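Local structure of pectate lyase 47 (Bacillus sp. TS-47, 1VBL) at residues A[241-246]-A[272-277]; A[15-20]-A[197-202]. The protein is a thermostable, calcium-binding pectate lyase of polysaccharide lyase family 1, which cleaves the pectate backbone by beta-elimination. One frame throughout, in Å; residues are numbered along the deposited sequence.

Contact 1 of 2, residues A[241-246]-A[272-277]; sequences ITISYN and VTLHHN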
loop_
_atom_site.group_PDB
_atom_site.type_symbol
_atom_site.label_atom_id
_atom_site.label_comp_id
_atom_site.label_asym_id
_atom_site.label_seq_id
_atom_site.Cartn_x
_atom_site.Cartn_y
_atom_site.Cartn_z
ATOM N N ILE A 241 7.050 10.875 -3.577
ATOM C CA ILE A 241 7.183 9.627 -2.848
ATOM C C ILE A 241 8.003 8.609 -3.631
ATOM O O ILE A 241 7.864 8.508 -4.844
ATOM C CB ILE A 241 5.790 9.026 -2.593
ATOM C CG1 ILE A 241 4.919 10.051 -1.858
ATOM C CG2 ILE A 241 5.905 7.723 -1.816
ATOM C CD1 ILE A 241 3.482 9.614 -1.690
ATOM N N THR A 242 8.859 7.869 -2.933
ATOM C CA THR A 242 9.654 6.825 -3.568
ATOM C C THR A 242 9.398 5.511 -2.834
ATOM O O THR A 242 9.573 5.418 -1.618
ATOM C CB THR A 242 11.168 7.142 -3.546
ATOM O OG1 THR A 242 11.436 8.253 -4.412
ATOM C CG2 THR A 242 11.976 5.930 -4.033
ATOM N N ILE A 243 8.958 4.510 -3.588
ATOM C CA ILE A 243 8.653 3.177 -3.070
ATOM C C ILE A 243 9.646 2.241 -3.749
ATOM O O ILE A 243 9.512 1.934 -4.938
ATOM C CB ILE A 243 7.210 2.780 -3.444
ATOM C CG1 ILE A 243 6.229 3.776 -2.815
ATOM C CG2 ILE A 243 6.918 1.353 -2.996
ATOM C CD1 ILE A 243 4.792 3.567 -3.237
ATOM N N SER A 244 10.636 1.778 -2.992
ATOM C CA SER A 244 11.670 0.941 -3.579
ATOM C C SER A 244 12.087 -0.300 -2.806
ATOM O O SER A 244 12.082 -0.324 -1.576
ATOM C CB SER A 244 12.910 1.795 -3.821
ATOM O OG SER A 244 13.331 2.404 -2.612
ATOM N N TYR A 245 12.465 -1.331 -3.556
ATOM C CA TYR A 245 12.933 -2.579 -2.975
ATOM C C TYR A 245 12.053 -3.176 -1.881
ATOM O O TYR A 245 12.560 -3.697 -0.888
ATOM C CB TYR A 245 14.349 -2.377 -2.446
ATOM C CG TYR A 245 15.377 -2.243 -3.548
ATOM C CD1 TYR A 245 15.892 -3.372 -4.177
ATOM C CD2 TYR A 245 15.819 -0.991 -3.972
ATOM C CE1 TYR A 245 16.828 -3.261 -5.203
ATOM C CE2 TYR A 245 16.758 -0.867 -5.003
ATOM C CZ TYR A 245 17.255 -2.010 -5.610
ATOM O OH TYR A 245 18.182 -1.917 -6.624
ATOM N N ASN A 246 10.739 -3.105 -2.074
ATOM C CA ASN A 246 9.794 -3.670 -1.115
ATOM C C ASN A 246 9.215 -4.949 -1.690
ATOM O O ASN A 246 9.231 -5.167 -2.902
ATOM C CB ASN A 246 8.627 -2.709 -0.859
ATOM C CG ASN A 246 9.068 -1.406 -0.244
ATOM O OD1 ASN A 246 9.438 -1.351 0.933
ATOM N ND2 ASN A 246 9.037 -0.340 -1.039
ATOM N N VAL A 272 4.861 9.834 -7.803
ATOM C CA VAL A 272 5.454 8.704 -7.109
ATOM C C VAL A 272 6.339 7.868 -8.024
ATOM O O VAL A 272 6.077 7.746 -9.217
ATOM C CB VAL A 272 4.337 7.769 -6.553
ATOM C CG1 VAL A 272 4.947 6.659 -5.700
ATOM C CG2 VAL A 272 3.325 8.577 -5.748
ATOM N N THR A 273 7.390 7.300 -7.447
ATOM C CA THR A 273 8.302 6.427 -8.174
ATOM C C THR A 273 8.293 5.093 -7.449
ATOM O O THR A 273 8.443 5.045 -6.225
ATOM C CB THR A 273 9.755 6.945 -8.161
ATOM O OG1 THR A 273 9.829 8.195 -8.849
ATOM C CG2 THR A 273 10.684 5.944 -8.844
ATOM N N LEU A 274 8.100 4.018 -8.204
ATOM C CA LEU A 274 8.098 2.675 -7.644
ATOM C C LEU A 274 9.093 1.860 -8.447
ATOM O O LEU A 274 8.916 1.663 -9.653
ATOM C CB LEU A 274 6.719 2.025 -7.756
ATOM C CG LEU A 274 5.534 2.764 -7.134
ATOM C CD1 LEU A 274 4.947 3.724 -8.155
ATOM C CD2 LEU A 274 4.474 1.754 -6.693
ATOM N N HIS A 275 10.147 1.394 -7.793
ATOM C CA HIS A 275 11.131 0.605 -8.503
ATOM C C HIS A 275 11.723 -0.521 -7.675
ATOM O O HIS A 275 11.807 -0.443 -6.444
ATOM C CB HIS A 275 12.232 1.521 -9.076
ATOM C CG HIS A 275 13.128 2.145 -8.048
ATOM N ND1 HIS A 275 14.227 1.496 -7.526
ATOM C CD2 HIS A 275 13.118 3.377 -7.486
ATOM C CE1 HIS A 275 14.857 2.301 -6.690
ATOM N NE2 HIS A 275 14.205 3.451 -6.647
ATOM N N HIS A 276 12.097 -1.586 -8.374
ATOM C CA HIS A 276 12.688 -2.770 -7.765
ATOM C C HIS A 276 11.843 -3.420 -6.681
ATOM O O HIS A 276 12.373 -4.006 -5.735
ATOM C CB HIS A 276 14.076 -2.441 -7.220
ATOM C CG HIS A 276 15.064 -2.092 -8.287
ATOM N ND1 HIS A 276 15.282 -0.796 -8.706
ATOM C CD2 HIS A 276 15.860 -2.874 -9.053
ATOM C CE1 HIS A 276 16.169 -0.796 -9.684
ATOM N NE2 HIS A 276 16.536 -2.044 -9.913
ATOM N N ASN A 277 10.527 -3.321 -6.822
ATOM C CA ASN A 277 9.640 -3.934 -5.853
ATOM C C ASN A 277 9.303 -5.322 -6.366
ATOM O O ASN A 277 9.285 -5.568 -7.572
ATOM C CB ASN A 277 8.367 -3.098 -5.677
ATOM C CG ASN A 277 8.654 -1.738 -5.070
ATOM O OD1 ASN A 277 9.055 -1.634 -3.909
ATOM N ND2 ASN A 277 8.464 -0.688 -5.858
#
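Asn246 and Asn277 both set CG anti to the carbonyl carbon (chi1 -63° and -65°), laying their side chains alongside each other, amide planes nearly coplanar. OD1 of Asn277 accepts Asn246 N at 2.9 Å and Asn246 ND2 at 3.1 Å, the two donors arriving from opposite faces of its plane. ND2 of Asn277 reaches Ile243 O at 3.0 Å from well above the carbonyl plane; the same oxygen also takes His275 N. Asn205 N on OD1 of Asn246, and Asn277 N on OD1 of Asn299, repeat the step at the neighbouring coils: an asparagine ladder.

Strands 241-244 and 272-275 run parallel, 9° apart, in register. On one face Ile243 CD1 packs on Leu274 CD2 at 3.9 Å; on the other, Ser244 CB sits over one face of the His275 ring, toward its rim. The Tyr245 and His276 rings are near parallel but slid apart: His276 CB lies 3.5 Å from the Tyr245 ring centroid, and Tyr245 OH sits over the centre of the His276 ring. ND1 of His275 and ND1 of His276 share a hydrogen bond of 2.8 Å, while His275 NE2 bonds Asp12 OD1. One ND1 must therefore act as acceptor, suggesting that at least one of these buried imidazoles is neutral; Asn277 OD1 takes up Asn246 N, and its ND2 supplements Ile243 O, where both strands are interrupted and then resume.

Contact 2 of 2, residues A[15-20]-A[197-202]; sequences AAYGEG and SSHIWI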
loop_
_atom_site.group_PDB
_atom_site.type_symbol
_atom_site.label_atom_id
_atom_site.label_comp_id
_atom_site.label_asym_id
_atom_site.label_seq_id
_atom_site.Cartn_x
_atom_site.Cartn_y
_atom_site.Cartn_z
ATOM N N ALA A 15 10.706 11.383 -4.497
ATOM C CA ALA A 15 10.967 11.815 -3.124
ATOM C C ALA A 15 12.290 12.571 -3.013
ATOM O O ALA A 15 12.585 13.173 -1.980
ATOM C CB ALA A 15 10.975 10.612 -2.190
ATOM N N ALA A 16 13.089 12.538 -4.075
ATOM C CA ALA A 16 14.375 13.231 -4.079
ATOM C C ALA A 16 14.215 14.691 -4.508
ATOM O O ALA A 16 15.157 15.480 -4.432
ATOM C CB ALA A 16 15.349 12.521 -5.012
ATOM N N TYR A 17 13.011 15.043 -4.946
ATOM C CA TYR A 17 12.725 16.402 -5.394
ATOM C C TYR A 17 13.137 17.448 -4.359
ATOM O O TYR A 17 12.930 17.266 -3.157
ATOM C CB TYR A 17 11.233 16.553 -5.697
ATOM C CG TYR A 17 10.856 17.935 -6.182
ATOM C CD1 TYR A 17 11.125 18.334 -7.492
ATOM C CD2 TYR A 17 10.263 18.857 -5.321
ATOM C CE1 TYR A 17 10.813 19.622 -7.932
ATOM C CE2 TYR A 17 9.948 20.144 -5.749
ATOM C CZ TYR A 17 10.226 20.520 -7.054
ATOM O OH TYR A 17 9.919 21.796 -7.474
ATOM N N GLY A 18 13.721 18.544 -4.840
ATOM C CA GLY A 18 14.145 19.614 -3.951
ATOM C C GLY A 18 15.243 19.199 -2.994
ATOM O O GLY A 18 16.324 18.795 -3.419
ATOM N N GLU A 19 14.962 19.301 -1.697
ATOM C CA GLU A 19 15.925 18.935 -0.665
ATOM C C GLU A 19 15.954 17.429 -0.416
ATOM O O GLU A 19 16.766 16.934 0.366
ATOM C CB GLU A 19 15.599 19.664 0.640
ATOM C CG GLU A 19 15.752 21.169 0.553
ATOM C CD GLU A 19 17.158 21.583 0.164
ATOM O OE1 GLU A 19 18.107 21.222 0.892
ATOM O OE2 GLU A 19 17.314 22.269 -0.869
ATOM N N GLY A 20 15.058 16.705 -1.078
ATOM C CA GLY A 20 15.025 15.263 -0.921
ATOM C C GLY A 20 14.390 14.780 0.369
ATOM O O GLY A 20 13.686 15.523 1.050
ATOM N N SER A 197 0.707 14.081 2.458
ATOM C CA SER A 197 2.099 14.154 2.877
ATOM C C SER A 197 3.063 14.109 1.703
ATOM O O SER A 197 2.739 13.574 0.644
ATOM C CB SER A 197 2.403 13.004 3.835
ATOM O OG SER A 197 1.528 13.040 4.947
ATOM N N SER A 198 4.254 14.666 1.893
ATOM C CA SER A 198 5.248 14.674 0.828
ATOM C C SER A 198 6.628 14.252 1.317
ATOM O O SER A 198 6.906 14.258 2.517
ATOM C CB SER A 198 5.328 16.060 0.183
ATOM O OG SER A 198 5.924 16.996 1.060
ATOM N N HIS A 199 7.487 13.894 0.366
ATOM C CA HIS A 199 8.846 13.446 0.651
ATOM C C HIS A 199 8.851 12.257 1.599
ATOM O O HIS A 199 9.308 12.341 2.741
ATOM C CB HIS A 199 9.688 14.597 1.208
ATOM C CG HIS A 199 9.990 15.650 0.191
ATOM N ND1 HIS A 199 9.199 16.765 0.016
ATOM C CD2 HIS A 199 10.949 15.717 -0.762
ATOM C CE1 HIS A 199 9.659 17.474 -1.000
ATOM N NE2 HIS A 199 10.720 16.858 -1.491
ATOM N N ILE A 200 8.333 11.141 1.100
ATOM C CA ILE A 200 8.252 9.912 1.875
ATOM C C ILE A 200 8.998 8.812 1.137
ATOM O O ILE A 200 8.805 8.622 -0.060
ATOM C CB ILE A 200 6.788 9.455 2.050
ATOM C CG1 ILE A 200 5.909 10.632 2.489
ATOM C CG2 ILE A 200 6.720 8.306 3.050
ATOM C CD1 ILE A 200 6.295 11.254 3.822
ATOM N N TRP A 201 9.850 8.092 1.855
ATOM C CA TRP A 201 10.608 7.002 1.261
ATOM C C TRP A 201 10.258 5.710 1.982
ATOM O O TRP A 201 10.495 5.578 3.181
ATOM C CB TRP A 201 12.108 7.283 1.372
ATOM C CG TRP A 201 12.988 6.258 0.712
ATOM C CD1 TRP A 201 12.704 5.522 -0.409
ATOM C CD2 TRP A 201 14.328 5.921 1.085
ATOM N NE1 TRP A 201 13.789 4.752 -0.755
ATOM C CE2 TRP A 201 14.799 4.977 0.144
ATOM C CE3 TRP A 201 15.181 6.326 2.123
ATOM C CZ2 TRP A 201 16.088 4.431 0.210
ATOM C CZ3 TRP A 201 16.464 5.784 2.187
ATOM C CH2 TRP A 201 16.904 4.847 1.235
ATOM N N ILE A 202 9.664 4.776 1.245
ATOM C CA ILE A 202 9.277 3.469 1.775
ATOM C C ILE A 202 10.225 2.496 1.092
ATOM O O ILE A 202 10.084 2.221 -0.094
ATOM C CB ILE A 202 7.828 3.134 1.395
ATOM C CG1 ILE A 202 6.895 4.261 1.866
ATOM C CG2 ILE A 202 7.433 1.780 1.979
ATOM C CD1 ILE A 202 6.986 4.567 3.354
#
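His199 NE2 donates to Tyr17 O at 2.8 Å with an N-H...O angle of 150°. The oxygen lies close to the imidazole plane, but the donor stands above the carbonyl plane of Tyr17. The neighbouring CD2 of His199 comes within 3.3 Å of both Ala15 O and Gly20 O, the former near the ring plane, so the 15-20 loop curls its carbonyls around one end of the imidazole. Ala15 CB rests 3.6 Å from Ile200 O.

Tyr17 O has a second donor, Gly20 N at 3.0 Å, which closes a type II' beta turn from Tyr17 to Gly20 and approaches from the opposite face of the carbonyl plane to His199 NE2. Gly18 takes the positive phi of 65° that this turn needs at its second position. On the far side of the ring, His199 ND1 makes a weak bond of 3.4 Å to Ser198 OG, itself hydrogen-bonded to Asp156 OD2. Phe240 stacks on Tyr17 and meets the His199 ring at an inclined angle. His199 stands at a corner where the chain turns into strand 200-208: the N-terminal loop thus packs against a corner between two faces of the parallel beta-helix characteristic of family 1 pectate lyases.

Contacts 1 and 2 meet through neighbouring parallel strands, 200-208 and 239-251, with centres about 12 Å apart. Ile202 N lies 2.9 Å from Thr242 O, and Ile202 O lies 2.9 Å from Asn246 ND2, both probable hydrogen bonds, so the strand that leaves the corner of contact 2 pairs directly with the first strand of contact 1. Between these strands Ile200 O packs 3.5 Å from Ile241 CG2. Ala15 N bonds Thr242 OG1, tying the N-terminal loop to contact 1. Calcium is bound by Asp190, Asp229 and Asp233. The Ile243 side chain is about 9 Å from that of Asp233 and about 13 Å from the ion, the Ile200 side chain about 12 Å from that of Asp233: both contacts lie near the site without forming it.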